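Local coordinates for putative periplasmic protein (Wolinella succinogenes, PDB 3KN3), which probably serves as the solute-binding component of a tungstate-type ABC transporter, and can hold glutathione in a periplasmic binding protein fold, at residues 47-51 against 52-56; 127-130 against 131-135; 153-156 against 157-160; 216-219 against 220-223; 229-232 against 233-237. All blocks are in the same frame, centred on the assembly; numbering follows the deposited sequence.

Contact 1: 47-51 against 52-56; sequences LKLGE and NCDVD
Asp54 N bonds to Leu49 O at 2.9 Å, almost in line with the carbonyl bond, and Cys53 N meets Gly50 O at 3.2 Å from above the carbonyl plane. Together with the positive phi of Cys53 (66°), these two bonds make a Schellman motif that ends the helix. The last ordinary helical bond runs from Asn52 N to Lys48 O. Polar side chains bracket the turn on its solvent side. A water donates to Asn52 OD1 at 2.8 Å and weakly to Glu51 OE2, whose extended chain carries the carboxylate out to it; polar, flexible groups suit this exposed edge. The aliphatic Leu49 CD2 lies against the Asp54 side chain, 3.5 Å from Asp54 CB and 3.2 Å from Asp54 OD2, the two chains crossing at about a right angle. The apolar pair is Leu49 and Val55, with Leu49 CB 4.3 Å from Val55 CG2, which also lies beside Gly50 N and CA. Cys53 SG forms the disulfide with Cys213, while Leu49 and Val55 rest on Ala10 of strand 6-12, joining helix 43-51 to the sheet just before strand 57-60.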
loop_
_atom_site.group_PDB
_atom_site.type_symbol
_atom_site.label_atom_id
_atom_site.label_comp_id
_atom_site.label_asym_id
_atom_site.label_seq_id
_atom_site.Cartn_x
_atom_site.Cartn_y
_atom_site.Cartn_z
ATOM N N LEU A 47 13.697 4.477 -7.586
ATOM C CA LEU A 47 14.405 3.372 -8.221
ATOM C C LEU A 47 15.664 3.845 -8.939
ATOM O O LEU A 47 16.717 3.201 -8.845
ATOM C CB LEU A 47 13.494 2.620 -9.179
ATOM C CG LEU A 47 12.246 2.080 -8.478
ATOM C CD1 LEU A 47 11.317 1.504 -9.515
ATOM C CD2 LEU A 47 12.596 1.024 -7.401
ATOM N N LYS A 48 15.564 4.977 -9.631
ATOM C CA LYS A 48 16.705 5.505 -10.364
ATOM C C LYS A 48 17.866 5.782 -9.393
ATOM O O LYS A 48 19.027 5.647 -9.756
ATOM C CB LYS A 48 16.319 6.735 -11.195
ATOM C CG LYS A 48 17.251 7.018 -12.369
ATOM C CD LYS A 48 16.634 7.994 -13.374
ATOM C CE LYS A 48 16.363 9.374 -12.755
ATOM N NZ LYS A 48 15.923 10.413 -13.749
ATOM N N LEU A 49 17.539 6.104 -8.146
ATOM C CA LEU A 49 18.567 6.415 -7.160
ATOM C C LEU A 49 19.368 5.163 -6.818
ATOM O O LEU A 49 20.590 5.219 -6.647
ATOM C CB LEU A 49 17.966 7.051 -5.904
ATOM C CG LEU A 49 17.703 8.557 -5.979
ATOM C CD1 LEU A 49 16.808 9.032 -4.841
ATOM C CD2 LEU A 49 19.032 9.287 -5.938
ATOM N N GLY A 50 18.675 4.036 -6.747
ATOM C CA GLY A 50 19.334 2.766 -6.560
ATOM C C GLY A 50 20.089 2.350 -7.810
ATOM O O GLY A 50 21.141 1.718 -7.739
ATOM N N GLU A 51 19.540 2.699 -8.964
ATOM C CA GLU A 51 20.093 2.232 -10.218
ATOM C C GLU A 51 21.459 2.872 -10.351
ATOM O O GLU A 51 22.415 2.260 -10.828
ATOM C CB GLU A 51 19.184 2.652 -11.379
ATOM C CG GLU A 51 19.581 2.095 -12.737
ATOM C CD GLU A 51 18.757 2.681 -13.880
ATOM O OE1 GLU A 51 17.547 2.935 -13.682
ATOM O OE2 GLU A 51 19.315 2.882 -14.984
ATOM N N ASN A 52 21.537 4.108 -9.875
ATOM C CA ASN A 52 22.708 4.954 -10.041
ATOM C C ASN A 52 23.722 4.849 -8.889
ATOM O O ASN A 52 24.691 5.600 -8.846
ATOM C CB ASN A 52 22.255 6.408 -10.168
ATOM C CG ASN A 52 21.593 6.713 -11.502
ATOM O OD1 ASN A 52 21.310 5.818 -12.304
ATOM N ND2 ASN A 52 21.344 7.990 -11.744
ATOM N N CYS A 53 23.485 3.943 -7.947
ATOM C CA CYS A 53 24.387 3.787 -6.809
ATOM C C CYS A 53 24.409 5.012 -5.872
ATOM O O CYS A 53 25.452 5.363 -5.308
ATOM C CB CYS A 53 25.814 3.441 -7.282
ATOM S SG CYS A 53 25.904 2.109 -8.516
ATOM N N ASP A 54 23.250 5.629 -5.678
ATOM C CA ASP A 54 23.118 6.759 -4.752
ATOM C C ASP A 54 22.678 6.348 -3.345
ATOM O O ASP A 54 22.862 7.088 -2.373
ATOM C CB ASP A 54 22.117 7.775 -5.300
ATOM C CG ASP A 54 22.599 8.439 -6.590
ATOM O OD1 ASP A 54 23.816 8.666 -6.717
ATOM O OD2 ASP A 54 21.763 8.737 -7.468
ATOM N N VAL A 55 22.050 5.188 -3.233
ATOM C CA VAL A 55 21.612 4.747 -1.926
ATOM C C VAL A 55 22.011 3.305 -1.658
ATOM O O VAL A 55 22.568 2.633 -2.522
ATOM C CB VAL A 55 20.108 4.939 -1.742
ATOM C CG1 VAL A 55 19.773 6.420 -1.653
ATOM C CG2 VAL A 55 19.337 4.259 -2.869
ATOM N N ASP A 56 21.740 2.844 -0.444
ATOM C CA ASP A 56 22.031 1.466 -0.080
ATOM C C ASP A 56 20.814 0.587 -0.323
ATOM O O ASP A 56 20.948 -0.545 -0.777
ATOM C CB ASP A 56 22.474 1.395 1.377
ATOM C CG ASP A 56 23.605 2.381 1.690
ATOM O OD1 ASP A 56 24.624 2.371 0.948
ATOM O OD2 ASP A 56 23.464 3.163 2.668
HETATM O O HOH W 1 20.941 5.929 -15.107
#

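Contact 2: 127-130 against 131-135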
loop_
_atom_site.group_PDB
_atom_site.type_symbol
_atom_site.label_atom_id
_atom_site.label_comp_id
_atom_site.label_asym_id
_atom_site.label_seq_id
_atom_site.Cartn_x
_atom_site.Cartn_y
_atom_site.Cartn_z
ATOM N N HIS A 127 -5.783 2.593 -7.296
ATOM C CA HIS A 127 -6.598 2.218 -8.443
ATOM C C HIS A 127 -6.153 0.892 -9.038
ATOM O O HIS A 127 -6.980 0.047 -9.362
ATOM C CB HIS A 127 -6.628 3.314 -9.514
ATOM C CG HIS A 127 -7.549 3.014 -10.664
ATOM N ND1 HIS A 127 -7.326 3.479 -11.937
ATOM C CD2 HIS A 127 -8.687 2.281 -10.725
ATOM C CE1 HIS A 127 -8.290 3.050 -12.741
ATOM N NE2 HIS A 127 -9.127 2.326 -12.029
ATOM N N SER A 128 -4.850 0.693 -9.184
ATOM C CA SER A 128 -4.387 -0.538 -9.822
ATOM C C SER A 128 -4.536 -1.728 -8.878
ATOM O O SER A 128 -4.689 -2.863 -9.316
ATOM C CB SER A 128 -2.955 -0.403 -10.324
ATOM O OG SER A 128 -2.115 -0.011 -9.265
ATOM N N LYS A 129 -4.514 -1.456 -7.581
ATOM C CA LYS A 129 -4.834 -2.473 -6.594
ATOM C C LYS A 129 -6.293 -2.895 -6.692
ATOM O O LYS A 129 -6.599 -4.077 -6.723
ATOM C CB LYS A 129 -4.572 -1.958 -5.187
ATOM C CG LYS A 129 -4.993 -2.938 -4.120
ATOM C CD LYS A 129 -4.312 -4.270 -4.329
ATOM C CE LYS A 129 -4.430 -5.139 -3.089
ATOM N NZ LYS A 129 -3.634 -6.377 -3.227
ATOM N N GLU A 130 -7.181 -1.910 -6.730
ATOM C CA GLU A 130 -8.617 -2.150 -6.832
ATOM C C GLU A 130 -8.960 -2.905 -8.107
ATOM O O GLU A 130 -9.825 -3.766 -8.099
ATOM C CB GLU A 130 -9.387 -0.822 -6.771
ATOM C CG GLU A 130 -10.866 -0.936 -7.077
ATOM C CD GLU A 130 -11.228 -0.274 -8.384
ATOM O OE1 GLU A 130 -10.655 0.797 -8.662
ATOM O OE2 GLU A 130 -12.080 -0.818 -9.126
ATOM N N ARG A 131 -8.278 -2.578 -9.201
ATOM C CA ARG A 131 -8.425 -3.329 -10.442
ATOM C C ARG A 131 -7.993 -4.774 -10.249
ATOM O O ARG A 131 -8.655 -5.692 -10.718
ATOM C CB ARG A 131 -7.638 -2.664 -11.576
ATOM C CG ARG A 131 -8.278 -1.363 -12.048
ATOM C CD ARG A 131 -7.385 -0.557 -12.982
ATOM N NE ARG A 131 -7.147 -1.233 -14.252
ATOM C CZ ARG A 131 -8.057 -1.349 -15.214
ATOM N NH1 ARG A 131 -7.754 -1.983 -16.342
ATOM N NH2 ARG A 131 -9.272 -0.841 -15.045
ATOM N N GLU A 132 -6.883 -4.981 -9.546
ATOM C CA GLU A 132 -6.424 -6.332 -9.254
ATOM C C GLU A 132 -7.475 -7.116 -8.469
ATOM O O GLU A 132 -7.723 -8.291 -8.739
ATOM C CB GLU A 132 -5.102 -6.300 -8.491
ATOM C CG GLU A 132 -3.951 -7.010 -9.199
ATOM C CD GLU A 132 -4.087 -8.539 -9.220
ATOM O OE1 GLU A 132 -3.064 -9.223 -8.986
ATOM O OE2 GLU A 132 -5.200 -9.060 -9.472
ATOM N N VAL A 133 -8.101 -6.467 -7.497
ATOM C CA VAL A 133 -9.109 -7.148 -6.697
ATOM C C VAL A 133 -10.323 -7.639 -7.517
ATOM O O VAL A 133 -10.793 -8.765 -7.292
ATOM C CB VAL A 133 -9.552 -6.282 -5.511
ATOM C CG1 VAL A 133 -10.630 -6.992 -4.699
ATOM C CG2 VAL A 133 -8.338 -5.926 -4.635
ATOM N N TRP A 134 -10.823 -6.806 -8.447
ATOM C CA TRP A 134 -11.946 -7.184 -9.325
ATOM C C TRP A 134 -11.559 -8.344 -10.229
ATOM O O TRP A 134 -12.340 -9.248 -10.468
ATOM C CB TRP A 134 -12.435 -6.004 -10.202
ATOM C CG TRP A 134 -13.273 -5.031 -9.456
ATOM C CD1 TRP A 134 -12.903 -3.792 -9.023
ATOM C CD2 TRP A 134 -14.623 -5.222 -9.014
ATOM N NE1 TRP A 134 -13.935 -3.203 -8.336
ATOM C CE2 TRP A 134 -15.003 -4.058 -8.320
ATOM C CE3 TRP A 134 -15.546 -6.260 -9.145
ATOM C CZ2 TRP A 134 -16.263 -3.907 -7.759
ATOM C CZ3 TRP A 134 -16.791 -6.110 -8.590
ATOM C CH2 TRP A 134 -17.141 -4.946 -7.903
ATOM N N LYS A 135 -10.344 -8.283 -10.745
ATOM C CA LYS A 135 -9.802 -9.337 -11.585
ATOM C C LYS A 135 -9.795 -10.678 -10.844
ATOM O O LYS A 135 -10.260 -11.684 -11.375
ATOM C CB LYS A 135 -8.387 -8.953 -12.011
ATOM C CG LYS A 135 -7.908 -9.583 -13.285
ATOM C CD LYS A 135 -7.046 -8.581 -14.035
ATOM C CE LYS A 135 -6.065 -7.869 -13.097
ATOM N NZ LYS A 135 -5.308 -6.779 -13.795
HETATM O O HOH W 2 -10.738 0.631 -13.484
#
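Arg131 lays its CD over one face of the His127 ring, one turn back on helix 125-138, the crossover helix of a beta-alpha-beta unit between parallel strands 117-119 and 148-150. The CD lies 3.7 Å from the ring centroid, offset toward the rim beside His127 NE2, in a CH-pi contact that uses the flat imidazole as a platform for the aliphatic part of the arginine. Further out, the arginine chain bends at chi3 (66°), and the guanidinium plane stands steeply to the ring. A water spans the two tips, 2.8 Å from His127 NE2 and accepting from Arg131 NH2 at 2.6 Å. Beside this pair, Glu130 OE2 comes to the edge of the Trp134 indole, 3.1 Å from Trp134 CD1, with the carboxylate almost perpendicular to the ring (87°); a bend at chi2 (-111°) turns it to that edge.

The second shell fixes these groups. Asp122 O bonds to His127 ND1, and Glu143 forms a salt bridge with Arg131 NH2. Tyr148 OH and Ser119 OG, from the two flanking strands, each take one oxygen of Glu130, so a buried acid has partners on both arms. Trp134 packs toward helix 103-113, meeting Phe107, and sets its ring edge-to-face with Phe117 and Tyr148. His127 also touches Arg120, a residue that binds glutathione in a crystal structure of this protein. Regular helical bonds run beneath, such as the one from Val133 N to Lys129 O, 2.9 Å long and in the carbonyl plane.

Contact 3: 153-156 against 157-160; sequences QGML and ATIN
Met155, a selenomethionine, starts with its CG opposite the backbone N (chi1 -171°) and then bends twice, at chi2 (68°) and chi3 (-97°), which folds its methyl back over the following turn. There CE lies 3.3 Å from Thr158 OG1 and 3.7 Å from Ile159 CG1. This is the first turn of helix 155-164, which links strands 148-150 and 168-172 in one alpha/beta lobe of the periplasmic binding protein fold, with Gly154 at the N-cap. Methionine's long, flexible, apolar chain can bend to meet several neighbours: besides Thr158 and Ile159, it touches Arg120, Thr171 and Thr175. Ile159 shares this buried side, packing on Thr171 and on Tyr179 of helix 173-182.

On the more exposed side, Gln153 CB points at the next segment and meets Ala157 CB at 3.7 Å; the small alanine lets the chain before the helix lie close to its first turn. Gln153 O receives a bond from Arg120 NE, tying this entry to a glutathione-binding residue. Leu156 leans on Tyr179, as does Asn160. Ile159 N donates to Met155 O at 3.0 Å, nearly straight on to the carbonyl, while Asn160 N reaches Leu156 O at 3.2 Å.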
loop_
_atom_site.group_PDB
_atom_site.type_symbol
_atom_site.label_atom_id
_atom_site.label_comp_id
_atom_site.label_asym_id
_atom_site.label_seq_id
_atom_site.Cartn_x
_atom_site.Cartn_y
_atom_site.Cartn_z
ATOM N N GLN A 153 -10.165 10.840 -9.471
ATOM C CA GLN A 153 -9.979 11.793 -8.391
ATOM C C GLN A 153 -9.067 11.204 -7.341
ATOM O O GLN A 153 -8.850 9.982 -7.301
ATOM C CB GLN A 153 -11.317 12.125 -7.722
ATOM C CG GLN A 153 -12.359 12.787 -8.600
ATOM C CD GLN A 153 -12.303 14.294 -8.519
ATOM O OE1 GLN A 153 -11.230 14.884 -8.591
ATOM N NE2 GLN A 153 -13.460 14.927 -8.365
ATOM N N GLY A 154 -8.552 12.078 -6.478
ATOM C CA GLY A 154 -7.785 11.651 -5.323
ATOM C C GLY A 154 -8.650 10.796 -4.422
ATOM O O GLY A 154 -9.876 10.875 -4.476
HETATM N N MSE A 155 -8.015 9.977 -3.594
HETATM C CA MSE A 155 -8.737 9.092 -2.679
HETATM C C MSE A 155 -9.905 9.797 -1.961
HETATM O O MSE A 155 -11.059 9.331 -1.996
HETATM C CB MSE A 155 -7.767 8.492 -1.654
HETATM C CG MSE A 155 -8.357 7.396 -0.787
HETATM SE SE MSE A 155 -8.753 5.787 -1.840
HETATM C CE MSE A 155 -10.652 6.094 -2.183
ATOM N N LEU A 156 -9.608 10.925 -1.326
ATOM C CA LEU A 156 -10.590 11.577 -0.484
ATOM C C LEU A 156 -11.806 12.076 -1.265
ATOM O O LEU A 156 -12.938 12.043 -0.765
ATOM C CB LEU A 156 -9.943 12.706 0.317
ATOM C CG LEU A 156 -10.148 12.500 1.820
ATOM C CD1 LEU A 156 -9.137 13.284 2.621
ATOM C CD2 LEU A 156 -11.576 12.862 2.217
ATOM N N ALA A 157 -11.575 12.540 -2.490
ATOM C CA ALA A 157 -12.673 13.010 -3.330
ATOM C C ALA A 157 -13.576 11.854 -3.760
ATOM O O ALA A 157 -14.795 12.008 -3.840
ATOM C CB ALA A 157 -12.139 13.754 -4.552
ATOM N N THR A 158 -12.976 10.696 -4.037
ATOM C CA THR A 158 -13.754 9.546 -4.487
ATOM C C THR A 158 -14.527 8.899 -3.332
ATOM O O THR A 158 -15.569 8.291 -3.541
ATOM C CB THR A 158 -12.924 8.500 -5.297
ATOM O OG1 THR A 158 -12.711 7.329 -4.514
ATOM C CG2 THR A 158 -11.603 9.042 -5.735
ATOM N N ILE A 159 -14.041 9.051 -2.110
ATOM C CA ILE A 159 -14.839 8.654 -0.954
ATOM C C ILE A 159 -16.089 9.536 -0.856
ATOM O O ILE A 159 -17.193 9.063 -0.584
ATOM C CB ILE A 159 -14.038 8.734 0.360
ATOM C CG1 ILE A 159 -12.863 7.753 0.335
ATOM C CG2 ILE A 159 -14.932 8.429 1.538
ATOM C CD1 ILE A 159 -12.118 7.660 1.633
ATOM N N ASN A 160 -15.923 10.826 -1.088
ATOM C CA ASN A 160 -17.079 11.714 -1.027
ATOM C C ASN A 160 -18.095 11.425 -2.127
ATOM O O ASN A 160 -19.306 11.504 -1.907
ATOM C CB ASN A 160 -16.653 13.183 -1.028
ATOM C CG ASN A 160 -15.988 13.589 0.281
ATOM O OD1 ASN A 160 -16.443 13.209 1.370
ATOM N ND2 ASN A 160 -14.901 14.359 0.181
#

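Contact 4: 216-219 against 220-223; sequences ADYK and GAKQ
Asp217 O accepts from Ala221 N at 3.0 Å, opening helix 218-229, and Lys222 N to Tyr218 O (2.8 Å) and Gln223 N to Lys219 O (2.9 Å) carry the regular pattern on. Just ahead of the helix, Asp217 is the centre of an inverse gamma turn, in which Tyr218 N bonds weakly to Ala216 O.

The aspartate side chain then turns back on the first turn. A chi1 of -175°, trans to the amide nitrogen, brings OD1 to accept from Gly220 N at 2.8 Å, with a fairly straight N-H (163°) that arrives from above the carboxylate plane. Gly220 has no side chain, so the carboxylate can lie close along it, OD2 being 3.8 Å from Gly220 CA. The helix start would probably also favour the negative charge. The Tyr218 ring runs obliquely past Ala221 and Lys222; its OH passes 4.0 Å from Lys222 CD and bonds to Asp77 OD1. Small Ala221 sits inward against Ala207 of strand 202-208, as Tyr218 does, while Lys222 bends away toward solvent, in a long, weak ion pair with Asp226. Asp217 is thus a classic N-cap, its side chain accepting from a first-turn amide, Gly220 N.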
loop_
_atom_site.group_PDB
_atom_site.type_symbol
_atom_site.label_atom_id
_atom_site.label_comp_id
_atom_site.label_asym_id
_atom_site.label_seq_id
_atom_site.Cartn_x
_atom_site.Cartn_y
_atom_site.Cartn_z
ATOM N N ALA A 216 28.128 0.650 -2.409
ATOM C CA ALA A 216 26.924 0.610 -1.603
ATOM C C ALA A 216 27.221 -0.184 -0.327
ATOM O O ALA A 216 27.985 -1.137 -0.346
ATOM C CB ALA A 216 25.795 -0.028 -2.378
ATOM N N ASP A 217 26.638 0.231 0.783
ATOM C CA ASP A 217 26.774 -0.509 2.024
ATOM C C ASP A 217 25.808 -1.703 1.995
ATOM O O ASP A 217 24.723 -1.657 2.562
ATOM C CB ASP A 217 26.504 0.419 3.222
ATOM C CG ASP A 217 26.750 -0.259 4.550
ATOM O OD1 ASP A 217 27.116 -1.447 4.528
ATOM O OD2 ASP A 217 26.584 0.391 5.609
ATOM N N TYR A 218 26.197 -2.770 1.314
ATOM C CA TYR A 218 25.301 -3.909 1.179
ATOM C C TYR A 218 25.158 -4.645 2.508
ATOM O O TYR A 218 24.097 -5.213 2.804
ATOM C CB TYR A 218 25.766 -4.870 0.092
ATOM C CG TYR A 218 24.956 -6.148 0.082
ATOM C CD1 TYR A 218 23.607 -6.140 -0.250
ATOM C CD2 TYR A 218 25.540 -7.367 0.420
ATOM C CE1 TYR A 218 22.866 -7.311 -0.248
ATOM C CE2 TYR A 218 24.810 -8.543 0.419
ATOM C CZ TYR A 218 23.479 -8.515 0.091
ATOM O OH TYR A 218 22.762 -9.693 0.107
ATOM N N LYS A 219 26.228 -4.626 3.302
ATOM C CA LYS A 219 26.161 -5.154 4.648
ATOM C C LYS A 219 25.058 -4.468 5.437
ATOM O O LYS A 219 24.173 -5.132 5.985
ATOM C CB LYS A 219 27.507 -5.012 5.348
ATOM C CG LYS A 219 28.467 -6.109 4.937
ATOM C CD LYS A 219 29.825 -5.981 5.602
ATOM C CE LYS A 219 30.739 -7.156 5.202
ATOM N NZ LYS A 219 32.033 -7.049 5.917
ATOM N N GLY A 220 25.099 -3.136 5.460
ATOM C CA GLY A 220 24.085 -2.360 6.135
ATOM C C GLY A 220 22.701 -2.693 5.607
ATOM O O GLY A 220 21.750 -2.803 6.372
ATOM N N ALA A 221 22.589 -2.860 4.294
ATOM C CA ALA A 221 21.307 -3.183 3.678
ATOM C C ALA A 221 20.775 -4.544 4.133
ATOM O O ALA A 221 19.614 -4.676 4.546
ATOM C CB ALA A 221 21.423 -3.123 2.147
ATOM N N LYS A 222 21.625 -5.565 4.058
ATOM C CA LYS A 222 21.215 -6.902 4.457
ATOM C C LYS A 222 20.851 -6.962 5.956
ATOM O O LYS A 222 19.911 -7.654 6.365
ATOM C CB LYS A 222 22.306 -7.916 4.097
ATOM C CG LYS A 222 22.105 -9.289 4.670
ATOM C CD LYS A 222 21.210 -10.169 3.811
ATOM C CE LYS A 222 21.074 -11.566 4.442
ATOM N NZ LYS A 222 22.346 -12.020 5.127
ATOM N N GLN A 223 21.579 -6.214 6.773
ATOM C CA GLN A 223 21.277 -6.178 8.197
ATOM C C GLN A 223 19.875 -5.628 8.457
ATOM O O GLN A 223 19.092 -6.197 9.217
ATOM C CB GLN A 223 22.314 -5.350 8.939
ATOM C CG GLN A 223 22.098 -5.293 10.433
ATOM C CD GLN A 223 23.056 -4.321 11.116
ATOM O OE1 GLN A 223 24.272 -4.490 11.050
ATOM N NE2 GLN A 223 22.505 -3.288 11.758
#

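Contact 5: 229-232 against 233-237; sequences VSEK and MQAEI
Lys232 runs alongside Met233, a selenomethionine, and Glu236, all three pointing the same way. Its CB lies against the Met233 amide N. The chain is stretched from its first torsion (chi1 180°) onward, and CG comes 3.9 Å from Glu236 OE1. Next, CD lies 3.8 Å from the Met233 methyl, CE. Lys232 CE meets two neighbours at once, 3.3 Å from Glu236 OE1 and 3.4 Å from Met233 CE. At the tip, NZ is 3.2 Å from Met233 CE but 4.3 Å from Glu236 OE1, too far for a salt bridge; its ion pair is with Asp31 OD1, and Glu236 probably adds only a longer-range attraction. A lysine fits because its apolar stem can lie against the selenomethionine while its ammonium reaches a charge beyond it.

Met233, bent at chi2 (-58°), is buried by comparison, as suits its apolar chain at the inner side of helix 231-238. That helix follows helix 218-229 almost at once, with Ser230 serving both as the break after the first and as the N-cap of the second. Ser230 O takes the N-H of Gln234 at 2.7 Å, very straight (175°), while Ser230 OG turns back to Trp227 O. Gln234 likewise doubles back across the joint: its CG lies 3.1 Å from Val229 O, and NE2 bonds to Ile228 O. Outside, Glu231 crosses Gln234 at about a right angle, its carboxylate close to perpendicular to the amide, and Ala235, with only a methyl to place, sits on the exposed flank one turn on.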
loop_
_atom_site.group_PDB
_atom_site.type_symbol
_atom_site.label_atom_id
_atom_site.label_comp_id
_atom_site.label_asym_id
_atom_site.label_seq_id
_atom_site.Cartn_x
_atom_site.Cartn_y
_atom_site.Cartn_z
ATOM N N VAL A 229 12.722 -8.782 8.649
ATOM C CA VAL A 229 12.232 -10.115 8.394
ATOM C C VAL A 229 12.197 -10.976 9.666
ATOM O O VAL A 229 11.470 -11.968 9.727
ATOM C CB VAL A 229 13.122 -10.741 7.314
ATOM C CG1 VAL A 229 13.632 -12.088 7.733
ATOM C CG2 VAL A 229 12.406 -10.748 5.970
ATOM N N SER A 230 12.958 -10.576 10.689
ATOM C CA SER A 230 13.046 -11.329 11.950
ATOM C C SER A 230 11.700 -11.457 12.652
ATOM O O SER A 230 10.870 -10.541 12.602
ATOM C CB SER A 230 14.063 -10.695 12.913
ATOM O OG SER A 230 13.441 -9.786 13.808
ATOM N N GLU A 231 11.504 -12.583 13.333
ATOM C CA GLU A 231 10.213 -12.872 13.951
ATOM C C GLU A 231 9.763 -11.744 14.881
ATOM O O GLU A 231 8.615 -11.277 14.806
ATOM C CB GLU A 231 10.235 -14.217 14.690
ATOM C CG GLU A 231 8.841 -14.761 14.982
ATOM C CD GLU A 231 7.909 -14.643 13.774
ATOM O OE1 GLU A 231 8.175 -15.301 12.742
ATOM O OE2 GLU A 231 6.912 -13.887 13.858
ATOM N N LYS A 232 10.674 -11.294 15.739
ATOM C CA LYS A 232 10.342 -10.225 16.664
ATOM C C LYS A 232 9.681 -9.062 15.928
ATOM O O LYS A 232 8.656 -8.540 16.363
ATOM C CB LYS A 232 11.586 -9.744 17.408
ATOM C CG LYS A 232 11.297 -8.618 18.393
ATOM C CD LYS A 232 12.498 -7.707 18.563
ATOM C CE LYS A 232 12.113 -6.447 19.309
ATOM N NZ LYS A 232 13.261 -5.508 19.423
HETATM N N MSE A 233 10.270 -8.672 14.804
HETATM C CA MSE A 233 9.778 -7.534 14.034
HETATM C C MSE A 233 8.609 -7.901 13.124
HETATM O O MSE A 233 7.714 -7.091 12.899
HETATM C CB MSE A 233 10.917 -6.896 13.230
HETATM C CG MSE A 233 11.945 -6.197 14.107
HETATM SE SE MSE A 233 11.104 -4.806 15.203
HETATM C CE MSE A 233 12.509 -4.514 16.513
ATOM N N GLN A 234 8.625 -9.112 12.591
ATOM C CA GLN A 234 7.442 -9.637 11.924
ATOM C C GLN A 234 6.235 -9.493 12.853
ATOM O O GLN A 234 5.268 -8.803 12.533
ATOM C CB GLN A 234 7.659 -11.100 11.517
ATOM C CG GLN A 234 8.491 -11.245 10.253
ATOM C CD GLN A 234 7.919 -10.424 9.106
ATOM O OE1 GLN A 234 6.866 -10.755 8.558
ATOM N NE2 GLN A 234 8.603 -9.344 8.745
ATOM N N ALA A 235 6.317 -10.119 14.024
ATOM C CA ALA A 235 5.248 -10.034 15.017
ATOM C C ALA A 235 5.002 -8.599 15.495
ATOM O O ALA A 235 3.870 -8.204 15.767
ATOM C CB ALA A 235 5.557 -10.940 16.199
ATOM N N GLU A 236 6.068 -7.821 15.603
ATOM C CA GLU A 236 5.942 -6.453 16.069
ATOM C C GLU A 236 5.180 -5.620 15.054
ATOM O O GLU A 236 4.289 -4.859 15.412
ATOM C CB GLU A 236 7.325 -5.863 16.308
ATOM C CG GLU A 236 7.326 -4.582 17.101
ATOM C CD GLU A 236 8.638 -4.370 17.845
ATOM O OE1 GLU A 236 9.114 -5.331 18.502
ATOM O OE2 GLU A 236 9.185 -3.242 17.773
ATOM N N ILE A 237 5.531 -5.786 13.783
ATOM C CA ILE A 237 4.921 -5.026 12.690
ATOM C C ILE A 237 3.442 -5.337 12.520
ATOM O O ILE A 237 2.620 -4.429 12.341
ATOM C CB ILE A 237 5.636 -5.275 11.343
ATOM C CG1 ILE A 237 6.975 -4.527 11.317
ATOM C CG2 ILE A 237 4.725 -4.860 10.159
ATOM C CD1 ILE A 237 7.924 -4.975 10.222
#

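In the fold
Contacts 1 and 4 meet directly: Asp56 OD1 accepts from Asp217 N at 2.9 Å, so the chain leaving one helix meets the cap of another. Contact 5 follows contact 4 in the next helix, their centres about 19 Å apart. Contacts 2 and 3 pack in the lobe built on strands 117-119, 148-150 and 168-172, centres about 16 Å apart; Arg120 touches both. Residues that bind glutathione in a crystal structure of this protein come closest here, though the ligand is absent from this chain: Arg120 is about 4 Å from His127 and about 3 Å from Met155, between side chains. Contact 4 is remote from that site, its centre about 39 Å from that of contact 3.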